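Uncharacterized protein (Bacteroides vulgatus, PDB 4QB7) is probably a component of the tip of fimbriae, the surface filaments through which the bacterium adheres to other surfaces and builds biofilms. Local coordinates at residues A[327-332]-A[336-341]; A[38-43]-A[160-165]; A[212-217]-A[273-278]; A[232-237]-A[266-271]. One frame throughout, in Å; residues are numbered along the deposited sequence.

Contact 1: A[327-332]-A[336-341]; sequences YVLTIK and IKITVE
V328 and T330 pair with E341 and T339 in an antiparallel beta hairpin, where strand 323-331 turns back into strand 338-346 along one side of the large mixed sheet of this fimbrillin-like fold. Each of these two hydrogen-bonded pairs is closed by two backbone bonds. V328 N donates to E341 O at 2.9 Å, and T330 N to T339 O at 3.0 Å, both nearly straight at 167°. Toward the turn K332 N still reaches K337 O at 3.2 Å. The non-hydrogen-bonded pairs L329-V340 and I331-I338 put their side chains on one face. There I338 is shared: CG2 rests against L329 CB at 3.9 Å, and CD1, carried outward by an extended chain (chi2 -177°), lies alongside I331 CG1. This face packs on I289 and Y291 of strand 286-296, with V312 of strand 301-313 against I338 and V340. The other face carries T330, T339 and E341 beside the buried V328. One water there accepts from T330 OG1 at 2.6 Å and donates to V328 O and E341 OE2. The opposite strand edge of 323-331 bonds to strand 159-178. The hairpin is thus two-sided: one face is aliphatic and packs on the second sheet, the other gathers hydroxyl and carboxylate groups round a bridging water, and backbone bonds hold the strands together.

Contact 2: A[38-43]-A[160-165]; sequences AGFGIF and VQFKFS. With SO4 (sulfate ion), chain M.
F40, F162 and F164 form an aromatic cluster between strand 40-47 and strand 159-178, inside the end of the fimbrillin-like fold that holds the N-terminal strands. F40 is the middle ring of the three. With chi1 at 60°, its CG sits between the backbone N and the carbonyl carbon, and the ring reaches toward the other strand. Its edge, led by CE2, meets the face of F162; the centroids are 5.1 Å apart and the planes make 61°, a T-shaped pair. The roles reverse on the other side of the cluster: F164 brings its own edge to the face of F40, with centroids 5.2 Å apart and planes at 68°. F162 is held between F40 over one face and V160 CG1 over the opposite one. W76 adds a further edge-to-face partner to F40, and L16 and V18 of strand 15-18 pack against the same group. I42 completes the contact at the far end of F162, where its CD1 approaches CZ of that ring to 4.0 Å.

Contact 3: A[212-217]-A[273-278]; sequences NDTWEA and VNNKNG. With SO4 (sulfate ion), chain Q.
N275 reaches from an irregular loop to the backbone of W215 and grips it with both ends of its side-chain amide. OD1 accepts from W215 N at 2.8 Å, and ND2 donates to W215 O at 3.1 Å. Both bonds are nearly straight (174° and 173°) and lie on lone pairs in the carbonyl planes, so the amide is fixed in rotation and pairs with the backbone N-H and C=O of W215 much as another main chain would. Chi1 of -73° sets N275 CG beside its own backbone N and sends the amide across to the strand. The same OD1 also lies at the edge of the indole, close to its plane. W215 starts toward the loop, but its ring then leads away to Y208, which it meets edge-to-face, and NE1 bonds to V167 O. A looser polar link lies alongside: K276, its chain extended, brings NZ to 3.8 Å from D213 OD2, a long salt bridge helped by a water between them. D213 OD1 is taken by Y208 and K321. D213 and T214 form a G1 beta bulge opposite K209, where strand 214-217 pairs with strand 203-209. The contact therefore ties the edge of that sheet to the loop between strands 259-270 and 286-296.

Contact 4: A[232-237]-A[266-271]; sequences SDFLNK and EALYFI
F234 lays its ring against L268, with E266 and A267 around its far end. L268 CD2 stands 3.7 Å from the ring centroid, 14° off the normal, a CH-pi contact over one face. F234 CZ meets E266 CB at 3.7 Å, and A267 N lies at the ring edge, near its plane. The ring gets there because its CG is anti to the backbone N (chi1 176°), which swings it out of the loop toward the strand. A water sits on the side of the ring opposite L268; it donates to F234 O at 2.7 Å and to E266 OE1 at 2.6 Å, joining the loop backbone to the carboxylate. E266 sends its carboxylate back past the ring in an extended chain, the two planes 27° apart. Farther out, F262 meets the ring edge-to-face and also touches L268, while W134 packs on F234 from a loop. N236, centre of an inverse gamma turn, bonds through its backbone to L261, so the loop is held beside strand 259-270 just before the contact. L268 in turn pairs with I171 of strand 159-178. F234 thus packs the loop between strands 229-230 and 250-251, both partners of strand 186-196, onto strand 259-270 of the mixed sheet.

How the contacts relate
Contacts 1, 2 and 4 all reach the large mixed sheet, in which strand 159-178 neighbours both 323-331 and 259-270. Contact 2 is the buried one, made of three aromatic rings and one isoleucine. Contact 1 lies on the other side of the chain's centre, about 40 Å away between centres, and relies on backbone pairing with an apolar and a more polar face. Contact 4 is partly buried and mixes a ring face with a bridging water. Contact 3, at the surface, depends on an asparagine amide and charged groups. Contact 4 nests in the chain between the segments of contact 3, and the two touch where W215 CD2 packs on I271 CG2 at 4.0 Å.

Contact 1: A[327-332]-A[336-341]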
loop_
_atom_site.group_PDB
_atom_site.type_symbol
_atom_site.label_atom_id
_atom_site.label_comp_id
_atom_site.label_asym_id
_atom_site.label_seq_id
_atom_site.Cartn_x
_atom_site.Cartn_y
_atom_site.Cartn_z
ATOM N N TYR A 327 -9.137 10.948 2.431
ATOM C CA TYR A 327 -10.265 11.332 3.285
ATOM C C TYR A 327 -10.284 12.827 3.467
ATOM O O TYR A 327 -9.256 13.419 3.820
ATOM C CB TYR A 327 -10.198 10.650 4.645
ATOM C CG TYR A 327 -10.167 9.145 4.603
ATOM C CD1 TYR A 327 -11.266 8.417 4.151
ATOM C CD2 TYR A 327 -9.069 8.439 5.089
ATOM C CE1 TYR A 327 -11.237 7.023 4.098
ATOM C CE2 TYR A 327 -9.038 7.041 5.063
ATOM C CZ TYR A 327 -10.121 6.339 4.558
ATOM O OH TYR A 327 -10.112 4.965 4.549
ATOM N N VAL A 328 -11.435 13.456 3.187
ATOM C CA VAL A 328 -11.586 14.891 3.407
ATOM C C VAL A 328 -12.516 15.056 4.593
ATOM O O VAL A 328 -13.667 14.614 4.542
ATOM C CB VAL A 328 -12.046 15.657 2.148
ATOM C CG1 VAL A 328 -12.197 17.154 2.433
ATOM C CG2 VAL A 328 -11.080 15.410 0.986
ATOM N N LEU A 329 -11.990 15.644 5.674
ATOM C CA LEU A 329 -12.680 15.905 6.954
ATOM C C LEU A 329 -13.108 17.352 7.068
ATOM O O LEU A 329 -12.261 18.258 6.960
ATOM C CB LEU A 329 -11.749 15.597 8.146
ATOM C CG LEU A 329 -11.524 14.180 8.622
ATOM C CD1 LEU A 329 -11.120 13.227 7.481
ATOM C CD2 LEU A 329 -10.475 14.190 9.679
ATOM N N THR A 330 -14.422 17.575 7.286
ATOM C CA THR A 330 -14.977 18.902 7.459
ATOM C C THR A 330 -15.346 19.065 8.920
ATOM O O THR A 330 -16.220 18.362 9.421
ATOM C CB THR A 330 -16.169 19.173 6.508
ATOM O OG1 THR A 330 -15.743 19.028 5.158
ATOM C CG2 THR A 330 -16.738 20.576 6.688
ATOM N N ILE A 331 -14.662 19.978 9.611
ATOM C CA ILE A 331 -14.963 20.268 11.006
ATOM C C ILE A 331 -16.111 21.274 11.025
ATOM O O ILE A 331 -15.966 22.367 10.485
ATOM C CB ILE A 331 -13.713 20.761 11.765
ATOM C CG1 ILE A 331 -12.536 19.755 11.612
ATOM C CG2 ILE A 331 -14.084 21.004 13.221
ATOM C CD1 ILE A 331 -11.253 20.210 12.206
ATOM N N LYS A 332 -17.277 20.864 11.561
ATOM C CA LYS A 332 -18.472 21.708 11.669
ATOM C C LYS A 332 -18.289 22.627 12.851
ATOM O O LYS A 332 -18.127 22.146 13.973
ATOM C CB LYS A 332 -19.739 20.865 11.825
ATOM C CG LYS A 332 -20.352 20.412 10.506
ATOM C CD LYS A 332 -21.835 20.030 10.693
ATOM C CE LYS A 332 -22.788 21.212 10.692
ATOM N NZ LYS A 332 -23.830 21.112 11.761
ATOM N N ILE A 336 -20.467 19.514 17.182
ATOM C CA ILE A 336 -19.464 18.531 17.647
ATOM C C ILE A 336 -18.850 17.911 16.398
ATOM O O ILE A 336 -17.654 17.984 16.192
ATOM C CB ILE A 336 -20.197 17.448 18.543
ATOM C CG1 ILE A 336 -20.839 18.048 19.802
ATOM C CG2 ILE A 336 -19.346 16.212 18.869
ATOM C CD1 ILE A 336 -22.446 18.116 19.718
ATOM N N LYS A 337 -19.723 17.355 15.554
ATOM C CA LYS A 337 -19.553 16.661 14.278
ATOM C C LYS A 337 -18.332 17.050 13.431
ATOM O O LYS A 337 -17.964 18.224 13.309
ATOM C CB LYS A 337 -20.807 16.942 13.437
ATOM C CG LYS A 337 -21.273 15.807 12.528
ATOM C CD LYS A 337 -22.532 16.251 11.748
ATOM C CE LYS A 337 -23.295 15.128 11.079
ATOM N NZ LYS A 337 -24.527 15.624 10.407
ATOM N N ILE A 338 -17.721 16.013 12.843
ATOM C CA ILE A 338 -16.671 16.021 11.812
ATOM C C ILE A 338 -17.176 15.047 10.784
ATOM O O ILE A 338 -17.381 13.886 11.133
ATOM C CB ILE A 338 -15.222 15.697 12.248
ATOM C CG1 ILE A 338 -14.719 16.599 13.364
ATOM C CG2 ILE A 338 -14.311 15.761 11.035
ATOM C CD1 ILE A 338 -13.205 16.326 13.769
ATOM N N THR A 339 -17.456 15.511 9.561
ATOM C CA THR A 339 -17.980 14.627 8.515
ATOM C C THR A 339 -16.848 14.245 7.566
ATOM O O THR A 339 -15.895 15.002 7.434
ATOM C CB THR A 339 -19.186 15.247 7.808
ATOM O OG1 THR A 339 -18.802 16.460 7.201
ATOM C CG2 THR A 339 -20.319 15.517 8.748
ATOM N N VAL A 340 -16.939 13.048 6.941
ATOM C CA VAL A 340 -15.883 12.498 6.098
ATOM C C VAL A 340 -16.362 12.213 4.688
ATOM O O VAL A 340 -17.456 11.702 4.496
ATOM C CB VAL A 340 -15.297 11.196 6.744
ATOM C CG1 VAL A 340 -14.136 10.609 5.936
ATOM C CG2 VAL A 340 -14.855 11.447 8.169
ATOM N N GLU A 341 -15.499 12.500 3.709
ATOM C CA GLU A 341 -15.672 12.150 2.302
ATOM C C GLU A 341 -14.531 11.238 1.931
ATOM O O GLU A 341 -13.370 11.608 2.113
ATOM C CB GLU A 341 -15.680 13.366 1.353
ATOM C CG GLU A 341 -16.690 14.463 1.631
ATOM C CD GLU A 341 -16.463 15.693 0.767
ATOM O OE1 GLU A 341 -16.785 15.629 -0.443
ATOM O OE2 GLU A 341 -15.917 16.700 1.283
HETATM O O HOH W 1 -15.906 16.648 4.163
#

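Contact 2: A[38-43]-A[160-165]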
loop_
_atom_site.group_PDB
_atom_site.type_symbol
_atom_site.label_atom_id
_atom_site.label_comp_id
_atom_site.label_asym_id
_atom_site.label_seq_id
_atom_site.Cartn_x
_atom_site.Cartn_y
_atom_site.Cartn_z
ATOM N N ALA A 38 15.499 -2.528 -5.182
ATOM C CA ALA A 38 15.899 -3.930 -5.164
ATOM C C ALA A 38 15.490 -4.788 -6.392
ATOM O O ALA A 38 15.782 -5.983 -6.420
ATOM C CB ALA A 38 15.319 -4.558 -3.903
ATOM N N GLY A 39 14.806 -4.204 -7.364
ATOM C CA GLY A 39 14.297 -4.957 -8.500
ATOM C C GLY A 39 13.131 -5.816 -8.056
ATOM O O GLY A 39 12.443 -5.480 -7.094
ATOM N N PHE A 40 12.927 -6.953 -8.699
ATOM C CA PHE A 40 11.810 -7.836 -8.358
ATOM C C PHE A 40 12.249 -9.299 -8.361
ATOM O O PHE A 40 13.377 -9.600 -8.752
ATOM C CB PHE A 40 10.629 -7.593 -9.335
ATOM C CG PHE A 40 10.895 -7.842 -10.808
ATOM C CD1 PHE A 40 11.467 -6.852 -11.609
ATOM C CD2 PHE A 40 10.508 -9.033 -11.409
ATOM C CE1 PHE A 40 11.689 -7.067 -12.966
ATOM C CE2 PHE A 40 10.736 -9.248 -12.774
ATOM C CZ PHE A 40 11.314 -8.255 -13.545
ATOM N N GLY A 41 11.366 -10.174 -7.887
ATOM C CA GLY A 41 11.592 -11.614 -7.832
ATOM C C GLY A 41 10.613 -12.382 -8.704
ATOM O O GLY A 41 9.426 -12.049 -8.739
ATOM N N ILE A 42 11.105 -13.405 -9.421
ATOM C CA ILE A 42 10.318 -14.220 -10.349
ATOM C C ILE A 42 10.183 -15.655 -9.880
ATOM O O ILE A 42 11.158 -16.250 -9.425
ATOM C CB ILE A 42 10.961 -14.225 -11.773
ATOM C CG1 ILE A 42 11.351 -12.814 -12.252
ATOM C CG2 ILE A 42 10.073 -14.955 -12.802
ATOM C CD1 ILE A 42 12.255 -12.792 -13.507
ATOM N N PHE A 43 8.979 -16.217 -10.068
ATOM C CA PHE A 43 8.626 -17.624 -9.939
ATOM C C PHE A 43 8.334 -18.109 -11.328
ATOM O O PHE A 43 7.649 -17.410 -12.069
ATOM C CB PHE A 43 7.412 -17.848 -9.045
ATOM C CG PHE A 43 7.576 -17.515 -7.585
ATOM C CD1 PHE A 43 7.275 -16.239 -7.108
ATOM C CD2 PHE A 43 7.901 -18.503 -6.664
ATOM C CE1 PHE A 43 7.354 -15.946 -5.736
ATOM C CE2 PHE A 43 8.004 -18.211 -5.302
ATOM C CZ PHE A 43 7.725 -16.938 -4.844
ATOM N N VAL A 160 9.438 -11.915 -21.490
ATOM C CA VAL A 160 8.374 -11.979 -20.504
ATOM C C VAL A 160 8.108 -10.548 -20.067
ATOM O O VAL A 160 8.993 -9.905 -19.501
ATOM C CB VAL A 160 8.682 -12.942 -19.311
ATOM C CG1 VAL A 160 7.464 -13.108 -18.425
ATOM C CG2 VAL A 160 9.149 -14.304 -19.816
ATOM N N GLN A 161 6.924 -10.015 -20.393
ATOM C CA GLN A 161 6.599 -8.659 -19.975
ATOM C C GLN A 161 5.755 -8.685 -18.704
ATOM O O GLN A 161 4.585 -9.082 -18.739
ATOM C CB GLN A 161 5.880 -7.860 -21.066
ATOM C CG GLN A 161 5.740 -6.396 -20.632
ATOM C CD GLN A 161 4.795 -5.566 -21.444
ATOM O OE1 GLN A 161 3.657 -5.959 -21.725
ATOM N NE2 GLN A 161 5.219 -4.350 -21.749
ATOM N N PHE A 162 6.340 -8.217 -17.594
ATOM C CA PHE A 162 5.659 -8.146 -16.322
ATOM C C PHE A 162 4.890 -6.842 -16.245
ATOM O O PHE A 162 5.307 -5.835 -16.803
ATOM C CB PHE A 162 6.649 -8.296 -15.159
ATOM C CG PHE A 162 7.395 -9.610 -15.166
ATOM C CD1 PHE A 162 6.827 -10.757 -14.616
ATOM C CD2 PHE A 162 8.667 -9.705 -15.736
ATOM C CE1 PHE A 162 7.503 -11.982 -14.658
ATOM C CE2 PHE A 162 9.346 -10.931 -15.776
ATOM C CZ PHE A 162 8.758 -12.064 -15.243
ATOM N N LYS A 163 3.746 -6.888 -15.583
ATOM C CA LYS A 163 2.778 -5.818 -15.372
ATOM C C LYS A 163 2.418 -5.925 -13.908
ATOM O O LYS A 163 1.743 -6.873 -13.521
ATOM C CB LYS A 163 1.574 -6.082 -16.300
ATOM C CG LYS A 163 0.858 -4.897 -16.922
ATOM C CD LYS A 163 0.523 -5.327 -18.355
ATOM C CE LYS A 163 -0.643 -4.630 -19.016
ATOM N NZ LYS A 163 -0.661 -4.918 -20.487
ATOM N N PHE A 164 2.982 -5.051 -13.071
ATOM C CA PHE A 164 2.787 -5.098 -11.632
ATOM C C PHE A 164 1.548 -4.348 -11.177
ATOM O O PHE A 164 1.286 -3.236 -11.639
ATOM C CB PHE A 164 4.019 -4.536 -10.929
ATOM C CG PHE A 164 5.198 -5.470 -11.034
ATOM C CD1 PHE A 164 5.259 -6.629 -10.264
ATOM C CD2 PHE A 164 6.259 -5.182 -11.885
ATOM C CE1 PHE A 164 6.351 -7.492 -10.358
ATOM C CE2 PHE A 164 7.342 -6.062 -11.997
ATOM C CZ PHE A 164 7.388 -7.203 -11.222
ATOM N N SER A 165 0.785 -4.960 -10.258
ATOM C CA SER A 165 -0.412 -4.339 -9.685
ATOM C C SER A 165 -0.215 -4.108 -8.209
ATOM O O SER A 165 0.450 -4.907 -7.559
ATOM C CB SER A 165 -1.631 -5.227 -9.912
ATOM O OG SER A 165 -2.171 -5.031 -11.206
HETATM S S SO4 M . 3.544 -1.889 -24.256
HETATM O O1 SO4 M . 3.255 -0.696 -25.058
HETATM O O2 SO4 M . 2.326 -2.693 -24.082
HETATM O O3 SO4 M . 4.561 -2.699 -24.929
HETATM O O4 SO4 M . 4.052 -1.459 -22.953
#

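Contact 3: A[212-217]-A[273-278]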
loop_
_atom_site.group_PDB
_atom_site.type_symbol
_atom_site.label_atom_id
_atom_site.label_comp_id
_atom_site.label_asym_id
_atom_site.label_seq_id
_atom_site.Cartn_x
_atom_site.Cartn_y
_atom_site.Cartn_z
ATOM N N ASN A 212 -5.730 -16.479 -7.158
ATOM C CA ASN A 212 -6.902 -15.667 -7.489
ATOM C C ASN A 212 -6.731 -14.172 -7.135
ATOM O O ASN A 212 -7.732 -13.424 -7.142
ATOM C CB ASN A 212 -8.144 -16.235 -6.797
ATOM C CG ASN A 212 -7.998 -16.365 -5.315
ATOM O OD1 ASN A 212 -6.925 -16.141 -4.745
ATOM N ND2 ASN A 212 -9.061 -16.809 -4.673
ATOM N N ASP A 213 -5.481 -13.750 -6.837
ATOM C CA ASP A 213 -5.143 -12.368 -6.527
ATOM C C ASP A 213 -6.009 -11.825 -5.335
ATOM O O ASP A 213 -6.676 -10.795 -5.434
ATOM C CB ASP A 213 -5.263 -11.511 -7.809
ATOM C CG ASP A 213 -5.065 -10.021 -7.676
ATOM O OD1 ASP A 213 -4.137 -9.610 -6.957
ATOM O OD2 ASP A 213 -5.843 -9.267 -8.291
ATOM N N THR A 214 -6.005 -12.561 -4.221
ATOM C CA THR A 214 -6.734 -12.197 -3.016
ATOM C C THR A 214 -5.897 -12.471 -1.789
ATOM O O THR A 214 -4.997 -13.320 -1.803
ATOM C CB THR A 214 -8.102 -12.942 -2.866
ATOM O OG1 THR A 214 -7.889 -14.321 -2.645
ATOM C CG2 THR A 214 -9.065 -12.723 -4.009
ATOM N N TRP A 215 -6.235 -11.747 -0.712
ATOM C CA TRP A 215 -5.701 -11.847 0.636
ATOM C C TRP A 215 -6.616 -12.690 1.512
ATOM O O TRP A 215 -7.850 -12.606 1.422
ATOM C CB TRP A 215 -5.598 -10.449 1.264
ATOM C CG TRP A 215 -4.515 -9.591 0.705
ATOM C CD1 TRP A 215 -4.643 -8.630 -0.249
ATOM C CD2 TRP A 215 -3.130 -9.598 1.089
ATOM N NE1 TRP A 215 -3.431 -8.012 -0.461
ATOM C CE2 TRP A 215 -2.483 -8.596 0.338
ATOM C CE3 TRP A 215 -2.377 -10.341 2.013
ATOM C CZ2 TRP A 215 -1.127 -8.305 0.496
ATOM C CZ3 TRP A 215 -1.029 -10.056 2.162
ATOM C CH2 TRP A 215 -0.417 -9.057 1.404
ATOM N N GLU A 216 -6.008 -13.458 2.401
ATOM C CA GLU A 216 -6.718 -14.230 3.407
ATOM C C GLU A 216 -5.941 -14.116 4.743
ATOM O O GLU A 216 -4.807 -13.642 4.747
ATOM C CB GLU A 216 -6.952 -15.669 2.953
ATOM C CG GLU A 216 -5.692 -16.443 2.634
ATOM C CD GLU A 216 -5.894 -17.941 2.567
ATOM O OE1 GLU A 216 -6.905 -18.371 1.968
ATOM O OE2 GLU A 216 -5.055 -18.684 3.125
ATOM N N ALA A 217 -6.561 -14.494 5.870
ATOM C CA ALA A 217 -5.923 -14.420 7.188
ATOM C C ALA A 217 -4.798 -15.423 7.311
ATOM O O ALA A 217 -4.801 -16.435 6.599
ATOM C CB ALA A 217 -6.945 -14.682 8.278
ATOM N N VAL A 273 -8.996 -4.316 3.550
ATOM C CA VAL A 273 -10.083 -4.935 4.316
ATOM C C VAL A 273 -11.034 -5.561 3.282
ATOM O O VAL A 273 -11.438 -4.882 2.334
ATOM C CB VAL A 273 -10.804 -3.943 5.285
ATOM C CG1 VAL A 273 -11.959 -4.622 5.991
ATOM C CG2 VAL A 273 -9.831 -3.381 6.315
ATOM N N ASN A 274 -11.356 -6.849 3.440
ATOM C CA ASN A 274 -12.259 -7.594 2.551
ATOM C C ASN A 274 -11.883 -7.446 1.084
ATOM O O ASN A 274 -12.760 -7.315 0.226
ATOM C CB ASN A 274 -13.710 -7.180 2.773
ATOM C CG ASN A 274 -14.203 -7.537 4.132
ATOM O OD1 ASN A 274 -13.966 -8.638 4.638
ATOM N ND2 ASN A 274 -14.878 -6.598 4.759
ATOM N N ASN A 275 -10.568 -7.478 0.806
ATOM C CA ASN A 275 -10.000 -7.351 -0.516
ATOM C C ASN A 275 -10.555 -6.128 -1.251
ATOM O O ASN A 275 -10.372 -5.014 -0.770
ATOM C CB ASN A 275 -10.179 -8.635 -1.332
ATOM C CG ASN A 275 -9.270 -9.722 -0.837
ATOM O OD1 ASN A 275 -8.068 -9.702 -1.080
ATOM N ND2 ASN A 275 -9.803 -10.623 -0.030
ATOM N N LYS A 276 -11.183 -6.314 -2.432
ATOM C CA LYS A 276 -11.636 -5.182 -3.254
ATOM C C LYS A 276 -12.966 -4.549 -2.757
ATOM O O LYS A 276 -13.372 -3.498 -3.264
ATOM C CB LYS A 276 -11.719 -5.607 -4.732
ATOM C CG LYS A 276 -10.475 -5.150 -5.509
ATOM C CD LYS A 276 -10.100 -6.034 -6.704
ATOM C CE LYS A 276 -8.775 -5.623 -7.341
ATOM N NZ LYS A 276 -8.447 -6.445 -8.544
ATOM N N ASN A 277 -13.576 -5.128 -1.712
ATOM C CA ASN A 277 -14.847 -4.663 -1.162
ATOM C C ASN A 277 -14.747 -3.623 -0.035
ATOM O O ASN A 277 -15.702 -2.875 0.162
ATOM C CB ASN A 277 -15.632 -5.847 -0.641
ATOM C CG ASN A 277 -16.172 -6.716 -1.732
ATOM O OD1 ASN A 277 -16.434 -6.276 -2.863
ATOM N ND2 ASN A 277 -16.391 -7.963 -1.391
ATOM N N GLY A 278 -13.653 -3.631 0.717
ATOM C CA GLY A 278 -13.466 -2.721 1.827
ATOM C C GLY A 278 -14.270 -3.049 3.072
ATOM O O GLY A 278 -14.945 -4.083 3.158
HETATM S S SO4 Q . -10.282 -14.482 5.242
HETATM O O1 SO4 Q . -11.632 -14.050 5.643
HETATM O O2 SO4 Q . -9.801 -15.563 6.115
HETATM O O3 SO4 Q . -10.325 -14.955 3.854
HETATM O O4 SO4 Q . -9.390 -13.331 5.324
HETATM O O HOH W 2 -8.714 -9.547 -8.842
#

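Contact 4: A[232-237]-A[266-271]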
loop_
_atom_site.group_PDB
_atom_site.type_symbol
_atom_site.label_atom_id
_atom_site.label_comp_id
_atom_site.label_asym_id
_atom_site.label_seq_id
_atom_site.Cartn_x
_atom_site.Cartn_y
_atom_site.Cartn_z
ATOM N N SER A 232 0.704 10.613 14.494
ATOM C CA SER A 232 1.088 12.012 14.765
ATOM C C SER A 232 2.453 12.402 14.216
ATOM O O SER A 232 2.583 13.509 13.676
ATOM C CB SER A 232 1.041 12.322 16.256
ATOM O OG SER A 232 -0.269 12.090 16.744
ATOM N N ASP A 233 3.462 11.526 14.340
ATOM C CA ASP A 233 4.799 11.873 13.840
ATOM C C ASP A 233 4.943 11.615 12.323
ATOM O O ASP A 233 5.985 11.947 11.751
ATOM C CB ASP A 233 5.905 11.137 14.623
ATOM C CG ASP A 233 5.987 11.518 16.081
ATOM O OD1 ASP A 233 5.813 12.720 16.396
ATOM O OD2 ASP A 233 6.198 10.617 16.910
ATOM N N PHE A 234 3.903 11.037 11.683
ATOM C CA PHE A 234 3.898 10.766 10.257
ATOM C C PHE A 234 3.445 12.026 9.538
ATOM O O PHE A 234 3.829 12.277 8.383
ATOM C CB PHE A 234 2.995 9.558 9.928
ATOM C CG PHE A 234 2.867 9.271 8.444
ATOM C CD1 PHE A 234 3.922 8.697 7.733
ATOM C CD2 PHE A 234 1.706 9.630 7.739
ATOM C CE1 PHE A 234 3.817 8.475 6.358
ATOM C CE2 PHE A 234 1.594 9.378 6.365
ATOM C CZ PHE A 234 2.652 8.803 5.687
ATOM N N LEU A 235 2.628 12.829 10.243
ATOM C CA LEU A 235 2.043 14.059 9.726
ATOM C C LEU A 235 3.124 15.095 9.420
ATOM O O LEU A 235 4.138 15.204 10.122
ATOM C CB LEU A 235 0.997 14.653 10.683
ATOM C CG LEU A 235 -0.091 13.766 11.294
ATOM C CD1 LEU A 235 -1.022 14.610 12.154
ATOM C CD2 LEU A 235 -0.871 13.013 10.247
ATOM N N ASN A 236 2.880 15.867 8.363
ATOM C CA ASN A 236 3.775 16.889 7.861
ATOM C C ASN A 236 3.660 18.177 8.685
ATOM O O ASN A 236 3.418 19.256 8.135
ATOM C CB ASN A 236 3.417 17.114 6.401
ATOM C CG ASN A 236 4.391 17.919 5.602
ATOM O OD1 ASN A 236 5.571 18.058 5.950
ATOM N ND2 ASN A 236 3.879 18.511 4.534
ATOM N N LYS A 237 3.828 18.057 10.019
ATOM C CA LYS A 237 3.753 19.160 10.983
ATOM C C LYS A 237 4.930 20.107 10.787
ATOM O O LYS A 237 6.010 19.655 10.445
ATOM C CB LYS A 237 3.731 18.617 12.430
ATOM C CG LYS A 237 2.341 18.167 12.897
ATOM C CD LYS A 237 2.395 16.986 13.854
ATOM C CE LYS A 237 2.517 17.329 15.310
ATOM N NZ LYS A 237 2.878 16.134 16.100
ATOM N N GLU A 266 4.644 11.246 0.890
ATOM C CA GLU A 266 4.321 10.232 1.890
ATOM C C GLU A 266 2.845 9.753 1.841
ATOM O O GLU A 266 1.922 10.545 1.607
ATOM C CB GLU A 266 4.700 10.740 3.284
ATOM C CG GLU A 266 6.215 10.842 3.423
ATOM C CD GLU A 266 6.818 11.552 4.621
ATOM O OE1 GLU A 266 6.076 12.153 5.433
ATOM O OE2 GLU A 266 8.064 11.518 4.728
ATOM N N ALA A 267 2.657 8.422 1.998
ATOM C CA ALA A 267 1.361 7.732 2.016
ATOM C C ALA A 267 1.456 6.464 2.863
ATOM O O ALA A 267 2.559 6.002 3.149
ATOM C CB ALA A 267 0.919 7.389 0.606
ATOM N N LEU A 268 0.307 5.914 3.277
ATOM C CA LEU A 268 0.229 4.693 4.086
ATOM C C LEU A 268 -0.239 3.557 3.219
ATOM O O LEU A 268 -1.121 3.753 2.388
ATOM C CB LEU A 268 -0.735 4.889 5.273
ATOM C CG LEU A 268 -0.485 6.081 6.217
ATOM C CD1 LEU A 268 -1.651 6.280 7.119
ATOM C CD2 LEU A 268 0.767 5.875 7.075
ATOM N N TYR A 269 0.357 2.369 3.388
ATOM C CA TYR A 269 0.037 1.168 2.594
ATOM C C TYR A 269 -0.305 0.041 3.514
ATOM O O TYR A 269 0.577 -0.506 4.180
ATOM C CB TYR A 269 1.208 0.758 1.662
ATOM C CG TYR A 269 1.845 1.910 0.924
ATOM C CD1 TYR A 269 1.196 2.526 -0.138
ATOM C CD2 TYR A 269 3.092 2.399 1.300
ATOM C CE1 TYR A 269 1.772 3.600 -0.818
ATOM C CE2 TYR A 269 3.693 3.458 0.608
ATOM C CZ TYR A 269 3.020 4.062 -0.441
ATOM O OH TYR A 269 3.565 5.136 -1.091
ATOM N N PHE A 270 -1.582 -0.329 3.543
ATOM C CA PHE A 270 -2.082 -1.376 4.441
ATOM C C PHE A 270 -2.579 -2.603 3.704
ATOM O O PHE A 270 -2.987 -2.472 2.552
ATOM C CB PHE A 270 -3.272 -0.810 5.253
ATOM C CG PHE A 270 -2.922 0.162 6.350
ATOM C CD1 PHE A 270 -2.479 -0.292 7.586
ATOM C CD2 PHE A 270 -3.049 1.529 6.156
ATOM C CE1 PHE A 270 -2.145 0.612 8.600
ATOM C CE2 PHE A 270 -2.753 2.430 7.186
ATOM C CZ PHE A 270 -2.300 1.965 8.398
ATOM N N ILE A 271 -2.627 -3.783 4.408
ATOM C CA ILE A 271 -3.292 -4.995 3.930
ATOM C C ILE A 271 -4.777 -4.557 3.832
ATOM O O ILE A 271 -5.295 -3.938 4.784
ATOM C CB ILE A 271 -3.048 -6.234 4.831
ATOM C CG1 ILE A 271 -1.558 -6.613 4.875
ATOM C CG2 ILE A 271 -3.881 -7.420 4.352
ATOM C CD1 ILE A 271 -1.167 -7.455 6.002
HETATM O O HOH W 3 3.561 12.912 5.745
#